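Local coordinates for protein beta-methylmalyl-CoA dehydratase (Chloroflexus aurantiacus, PDB 4E3E) that catalyses the reversible dehydration of (2R,3S)-beta-methylmalyl-CoA to mesaconyl-CoA, a step of the glyoxylate assimilation cycle, at residues G74-D79 against L140-W145; I80-I85 against Q226-V231. One frame throughout, in Å; residues are numbered along the deposited sequence.

Interaction 1: residues G74-D79 against L140-W145; sequences GKTVPD and LEYIRW
T76 on helix 65-80 faces Y142 and R144 of strand 138-149, where the short helix and strand axes pass 12.4 Å apart with their N-to-C directions 38° from each other. This is the hotdog fold, in which a curved antiparallel sheet wraps round a long central helix. Because the backbones are so far apart, a small helix residue is met by two long strand residues; the meeting of the three is polar, while F69, V72 and F73 of the helix pack around the tyrosine.

The threonine hydroxyl gathers three bonds. OG1 sits between the backbone N and the carbonyl carbon (chi1 77°), from where it can donate back to the carbonyl of F73 in the preceding turn while it accepts from the strand side. R144, extended from CG to NE, runs antiparallel alongside T76 and offers NH2 to OG1 at 3.0 Å, an N-H...O angle of 155°, with the oxygen near the guanidinium plane but somewhat tilted from it. Arginine suits the site because its other nitrogens have work too: NH1 bonds OD1 of N87, a residue inferred by similarity to bind substrate, so R144 may help to position it. Y142 reaches in head-on to T76 from the strand, its OH 4.1 Å from T76 CG2, and a tyrosine is long enough to bring a hydroxyl to this depth. On the helix side, V77 CG2 lies obliquely 4.4 Å from R144 NH2.

A valine in place of T76 would probably leave R144 NH2 without this acceptor and deprive the buried water of the oxygen it donates to. That water joins all three polar groups: it donates to T76 OG1 at 2.9 Å, lies 2.7 Å from Y142 OH, and accepts from R144 NE at 2.8 Å, in the plane of the guanidinium at its edge.

Interaction 2: residues I80-I85 against Q226-V231; sequences ISLNAI and QNTARV
L82 and R230 meet near the surface of the subunit, beside the second subunit, through a methyl laid on a guanidinium. The apolar part of the contact belongs to the leucine: CD1 lies over one face of the R230 group, offset toward its rim and 3.9 Å from NE, while CD2 comes within 4.0 Å of NH2. With CG anti to the backbone N (chi1 -169°), the branched end swings toward the arginine, and CD1 also touches T228 OG1 at 4.0 Å. No direct hydrogen bond joins the segments.

Water supplies the polar links. One molecule donates to L82 O at 2.8 Å and accepts from R230 N at 2.9 Å; a second joins R230 NH1 to N83 OD1, weakly on the asparagine side.

Turns set both backbones. S81-A84 is a type I beta turn, and on the other segment the chain leaves its helix by a Schellman motif at Q226, then makes an Asx turn in which N227 OD1 takes the A229 N-H at 3.1 Å.

The charge of R230 is answered by a salt bridge from NE to D209 of the second subunit. Leucine therefore needs only to pack on the flat face, leaving the in-plane N-H groups for water and carboxylate.

In the fold
From the N terminus the chain runs through helix 65-80, which supplies 74-79, and passes straight into 80-85 at the start of strand 84-95. Interaction 1 then closes a largely beta loop of 60 residues at 140-145, in the strand beside 84-95. Interaction 2 closes a longer one of 140 residues at 226-231, in the loop after helix 215-224, so the two contacts cross. Their centres lie 11 Å apart and they are joined directly: K75 NZ probably hydrogen-bonds Q226 OE1 at 2.8 Å, and R144 NH2 probably hydrogen-bonds S81 OG at 3.0 Å. Together they tie the end of the central helix to the sheet and to a loop that bonds the second subunit.

Interaction 1: residues G74-D79 against L140-W145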
loop_
_atom_site.group_PDB
_atom_site.type_symbol
_atom_site.label_atom_id
_atom_site.label_comp_id
_atom_site.label_asym_id
_atom_site.label_seq_id
_atom_site.Cartn_x
_atom_site.Cartn_y
_atom_site.Cartn_z
ATOM N N GLY A 74 12.879 -1.755 -13.382
ATOM C CA GLY A 74 12.405 -0.374 -13.246
ATOM C C GLY A 74 13.497 0.685 -13.349
ATOM O O GLY A 74 13.302 1.706 -13.996
ATOM N N LYS A 75 14.642 0.449 -12.705
ATOM C CA LYS A 75 15.782 1.368 -12.786
ATOM C C LYS A 75 16.256 1.633 -14.214
ATOM O O LYS A 75 16.787 2.715 -14.499
ATOM C CB LYS A 75 16.992 0.834 -12.010
ATOM C CG LYS A 75 16.710 0.389 -10.602
ATOM C CD LYS A 75 16.321 1.563 -9.765
ATOM C CE LYS A 75 14.989 1.337 -9.075
ATOM N NZ LYS A 75 14.761 2.695 -8.536
ATOM N N THR A 76 16.087 0.645 -15.091
ATOM C CA THR A 76 16.606 0.734 -16.461
ATOM C C THR A 76 15.636 1.493 -17.353
ATOM O O THR A 76 16.024 1.998 -18.418
ATOM C CB THR A 76 16.857 -0.657 -17.109
ATOM O OG1 THR A 76 15.611 -1.259 -17.530
ATOM C CG2 THR A 76 17.603 -1.571 -16.172
ATOM N N VAL A 77 14.382 1.577 -16.916
ATOM C CA VAL A 77 13.324 2.168 -17.767
ATOM C C VAL A 77 13.609 3.609 -18.272
ATOM O O VAL A 77 13.464 3.877 -19.483
ATOM C CB VAL A 77 11.929 2.029 -17.123
ATOM C CG1 VAL A 77 10.872 2.826 -17.900
ATOM C CG2 VAL A 77 11.538 0.553 -17.056
ATOM N N PRO A 78 14.021 4.535 -17.371
ATOM C CA PRO A 78 14.293 5.909 -17.842
ATOM C C PRO A 78 15.273 5.974 -19.029
ATOM O O PRO A 78 15.054 6.758 -19.953
ATOM C CB PRO A 78 14.902 6.589 -16.601
ATOM C CG PRO A 78 14.339 5.824 -15.446
ATOM C CD PRO A 78 14.342 4.394 -15.930
ATOM N N ASP A 79 16.303 5.128 -19.017
ATOM C CA ASP A 79 17.376 5.172 -20.023
ATOM C C ASP A 79 17.209 4.218 -21.202
ATOM O O ASP A 79 17.781 4.447 -22.269
ATOM C CB ASP A 79 18.720 4.895 -19.355
ATOM C CG ASP A 79 18.993 5.836 -18.204
ATOM O OD1 ASP A 79 18.892 7.058 -18.406
ATOM O OD2 ASP A 79 19.292 5.365 -17.097
ATOM N N LEU A 140 21.122 -10.242 -9.803
ATOM C CA LEU A 140 20.382 -10.553 -11.014
ATOM C C LEU A 140 21.097 -9.978 -12.226
ATOM O O LEU A 140 21.568 -8.834 -12.204
ATOM C CB LEU A 140 18.981 -9.957 -10.934
ATOM C CG LEU A 140 18.092 -10.021 -12.186
ATOM C CD1 LEU A 140 17.782 -11.469 -12.556
ATOM C CD2 LEU A 140 16.810 -9.221 -11.974
ATOM N N GLU A 141 21.182 -10.786 -13.274
ATOM C CA GLU A 141 21.547 -10.298 -14.603
ATOM C C GLU A 141 20.603 -10.910 -15.640
ATOM O O GLU A 141 20.125 -12.028 -15.466
ATOM C CB GLU A 141 23.014 -10.608 -14.936
ATOM C CG GLU A 141 23.339 -12.097 -15.008
ATOM C CD GLU A 141 24.773 -12.363 -15.415
ATOM O OE1 GLU A 141 25.307 -11.635 -16.272
ATOM O OE2 GLU A 141 25.374 -13.301 -14.878
ATOM N N TYR A 142 20.332 -10.183 -16.710
ATOM C CA TYR A 142 19.483 -10.700 -17.786
ATOM C C TYR A 142 19.726 -9.888 -19.053
ATOM O O TYR A 142 20.353 -8.816 -19.017
ATOM C CB TYR A 142 17.990 -10.669 -17.401
ATOM C CG TYR A 142 17.471 -9.273 -17.128
ATOM C CD1 TYR A 142 17.104 -8.429 -18.175
ATOM C CD2 TYR A 142 17.365 -8.790 -15.820
ATOM C CE1 TYR A 142 16.650 -7.134 -17.933
ATOM C CE2 TYR A 142 16.912 -7.502 -15.566
ATOM C CZ TYR A 142 16.557 -6.677 -16.630
ATOM O OH TYR A 142 16.110 -5.394 -16.403
ATOM N N ILE A 143 19.229 -10.411 -20.166
ATOM C CA ILE A 143 19.232 -9.700 -21.423
ATOM C C ILE A 143 17.782 -9.419 -21.759
ATOM O O ILE A 143 16.914 -10.265 -21.555
ATOM C CB ILE A 143 19.881 -10.549 -22.540
ATOM C CG1 ILE A 143 21.388 -10.698 -22.286
ATOM C CG2 ILE A 143 19.607 -9.959 -23.920
ATOM C CD1 ILE A 143 21.990 -11.875 -23.015
ATOM N N ARG A 144 17.501 -8.219 -22.243
ATOM C CA ARG A 144 16.191 -7.956 -22.797
ATOM C C ARG A 144 16.382 -7.149 -24.061
ATOM O O ARG A 144 17.432 -6.514 -24.252
ATOM C CB ARG A 144 15.255 -7.262 -21.779
ATOM C CG ARG A 144 15.413 -5.753 -21.596
ATOM C CD ARG A 144 14.304 -5.238 -20.692
ATOM N NE ARG A 144 14.474 -3.864 -20.211
ATOM C CZ ARG A 144 13.657 -2.852 -20.510
ATOM N NH1 ARG A 144 12.602 -3.031 -21.321
ATOM N NH2 ARG A 144 13.888 -1.648 -19.988
ATOM N N TRP A 145 15.386 -7.195 -24.935
ATOM C CA TRP A 145 15.419 -6.367 -26.126
ATOM C C TRP A 145 14.109 -5.684 -26.316
ATOM O O TRP A 145 13.060 -6.236 -25.984
ATOM C CB TRP A 145 15.924 -7.118 -27.369
ATOM C CG TRP A 145 15.188 -8.384 -27.749
ATOM C CD1 TRP A 145 14.321 -8.563 -28.819
ATOM C CD2 TRP A 145 15.271 -9.706 -27.102
ATOM N NE1 TRP A 145 13.859 -9.856 -28.873
ATOM C CE2 TRP A 145 14.387 -10.597 -27.876
ATOM C CE3 TRP A 145 15.957 -10.224 -26.000
ATOM C CZ2 TRP A 145 14.204 -11.932 -27.537
ATOM C CZ3 TRP A 145 15.767 -11.574 -25.668
ATOM C CH2 TRP A 145 14.910 -12.405 -26.418
HETATM O O HOH W 1 16.731 -3.760 -18.507
#

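Interaction 2: residues I80-I85 against Q226-V231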
loop_
_atom_site.group_PDB
_atom_site.type_symbol
_atom_site.label_atom_id
_atom_site.label_comp_id
_atom_site.label_asym_id
_atom_site.label_seq_id
_atom_site.Cartn_x
_atom_site.Cartn_y
_atom_site.Cartn_z
ATOM N N ILE A 80 16.446 3.144 -21.014
ATOM C CA ILE A 80 16.338 2.106 -22.039
ATOM C C ILE A 80 14.988 2.117 -22.747
ATOM O O ILE A 80 14.943 2.074 -23.973
ATOM C CB ILE A 80 16.625 0.698 -21.452
ATOM C CG1 ILE A 80 17.995 0.665 -20.766
ATOM C CG2 ILE A 80 16.489 -0.400 -22.516
ATOM C CD1 ILE A 80 19.165 1.077 -21.637
ATOM N N SER A 81 13.895 2.175 -21.990
ATOM C CA SER A 81 12.578 1.915 -22.578
ATOM C C SER A 81 11.585 3.061 -22.444
ATOM O O SER A 81 10.417 2.902 -22.807
ATOM C CB SER A 81 11.978 0.594 -22.061
ATOM O OG SER A 81 11.978 0.538 -20.639
ATOM N N LEU A 82 12.040 4.209 -21.949
ATOM C CA LEU A 82 11.178 5.389 -21.899
ATOM C C LEU A 82 10.508 5.653 -23.264
ATOM O O LEU A 82 9.319 5.950 -23.327
ATOM C CB LEU A 82 11.939 6.625 -21.403
ATOM C CG LEU A 82 11.063 7.845 -21.073
ATOM C CD1 LEU A 82 10.052 7.534 -19.972
ATOM C CD2 LEU A 82 11.912 9.052 -20.692
ATOM N N ASN A 83 11.274 5.503 -24.347
ATOM C CA ASN A 83 10.771 5.731 -25.700
ATOM C C ASN A 83 10.526 4.449 -26.514
ATOM O O ASN A 83 10.554 4.470 -27.745
ATOM C CB ASN A 83 11.719 6.674 -26.440
ATOM C CG ASN A 83 11.933 7.963 -25.687
ATOM O OD1 ASN A 83 10.984 8.716 -25.480
ATOM N ND2 ASN A 83 13.168 8.202 -25.221
ATOM N N ALA A 84 10.275 3.345 -25.809
ATOM C CA ALA A 84 10.042 2.039 -26.433
ATOM C C ALA A 84 8.585 1.832 -26.824
ATOM O O ALA A 84 7.679 2.324 -26.147
ATOM C CB ALA A 84 10.505 0.913 -25.510
ATOM N N ILE A 85 8.373 1.103 -27.921
ATOM C CA ILE A 85 7.037 0.658 -28.347
ATOM C C ILE A 85 6.652 -0.615 -27.580
ATOM O O ILE A 85 5.514 -0.757 -27.149
ATOM C CB ILE A 85 6.966 0.371 -29.873
ATOM C CG1 ILE A 85 7.450 1.573 -30.704
ATOM C CG2 ILE A 85 5.561 -0.070 -30.310
ATOM C CD1 ILE A 85 6.488 2.740 -30.760
ATOM N N GLN A 226 9.561 2.167 -9.081
ATOM C CA GLN A 226 10.112 3.440 -9.600
ATOM C C GLN A 226 10.313 3.322 -11.136
ATOM O O GLN A 226 11.316 3.745 -11.722
ATOM C CB GLN A 226 11.361 3.844 -8.802
ATOM C CG GLN A 226 11.011 4.300 -7.372
ATOM C CD GLN A 226 12.228 4.289 -6.473
ATOM O OE1 GLN A 226 12.959 3.309 -6.451
ATOM N NE2 GLN A 226 12.472 5.395 -5.751
ATOM N N ASN A 227 9.325 2.688 -11.754
ATOM C CA ASN A 227 9.259 2.472 -13.197
ATOM C C ASN A 227 8.405 3.616 -13.726
ATOM O O ASN A 227 7.287 3.821 -13.267
ATOM C CB ASN A 227 8.642 1.081 -13.476
ATOM C CG ASN A 227 8.306 0.826 -14.959
ATOM O OD1 ASN A 227 8.061 1.741 -15.737
ATOM N ND2 ASN A 227 8.287 -0.453 -15.342
ATOM N N THR A 228 8.948 4.385 -14.664
ATOM C CA THR A 228 8.308 5.634 -15.079
ATOM C C THR A 228 7.621 5.604 -16.432
ATOM O O THR A 228 7.223 6.670 -16.888
ATOM C CB THR A 228 9.322 6.780 -15.196
ATOM O OG1 THR A 228 10.304 6.428 -16.186
ATOM C CG2 THR A 228 10.031 7.036 -13.853
ATOM N N ALA A 229 7.536 4.443 -17.094
ATOM C CA ALA A 229 7.003 4.396 -18.467
ATOM C C ALA A 229 5.617 5.011 -18.475
ATOM O O ALA A 229 4.793 4.699 -17.629
ATOM C CB ALA A 229 6.988 2.967 -19.042
ATOM N N ARG A 230 5.375 5.874 -19.448
ATOM C CA ARG A 230 4.240 6.807 -19.428
ATOM C C ARG A 230 2.897 6.186 -19.828
ATOM O O ARG A 230 1.828 6.684 -19.428
ATOM C CB ARG A 230 4.577 8.043 -20.281
ATOM C CG ARG A 230 5.757 8.847 -19.727
ATOM C CD ARG A 230 6.511 9.704 -20.745
ATOM N NE ARG A 230 7.506 10.508 -20.023
ATOM C CZ ARG A 230 8.490 11.225 -20.565
ATOM N NH1 ARG A 230 8.658 11.281 -21.883
ATOM N NH2 ARG A 230 9.314 11.897 -19.766
ATOM N N VAL A 231 2.945 5.104 -20.607
ATOM C CA VAL A 231 1.727 4.356 -20.964
ATOM C C VAL A 231 0.991 3.793 -19.733
ATOM O O VAL A 231 -0.197 3.516 -19.813
ATOM C CB VAL A 231 1.987 3.207 -21.991
ATOM C CG1 VAL A 231 2.411 3.771 -23.345
ATOM C CG2 VAL A 231 3.005 2.192 -21.455
HETATM O O HOH W 2 7.097 6.396 -21.767
HETATM O O HOH W 3 7.826 9.075 -24.154
#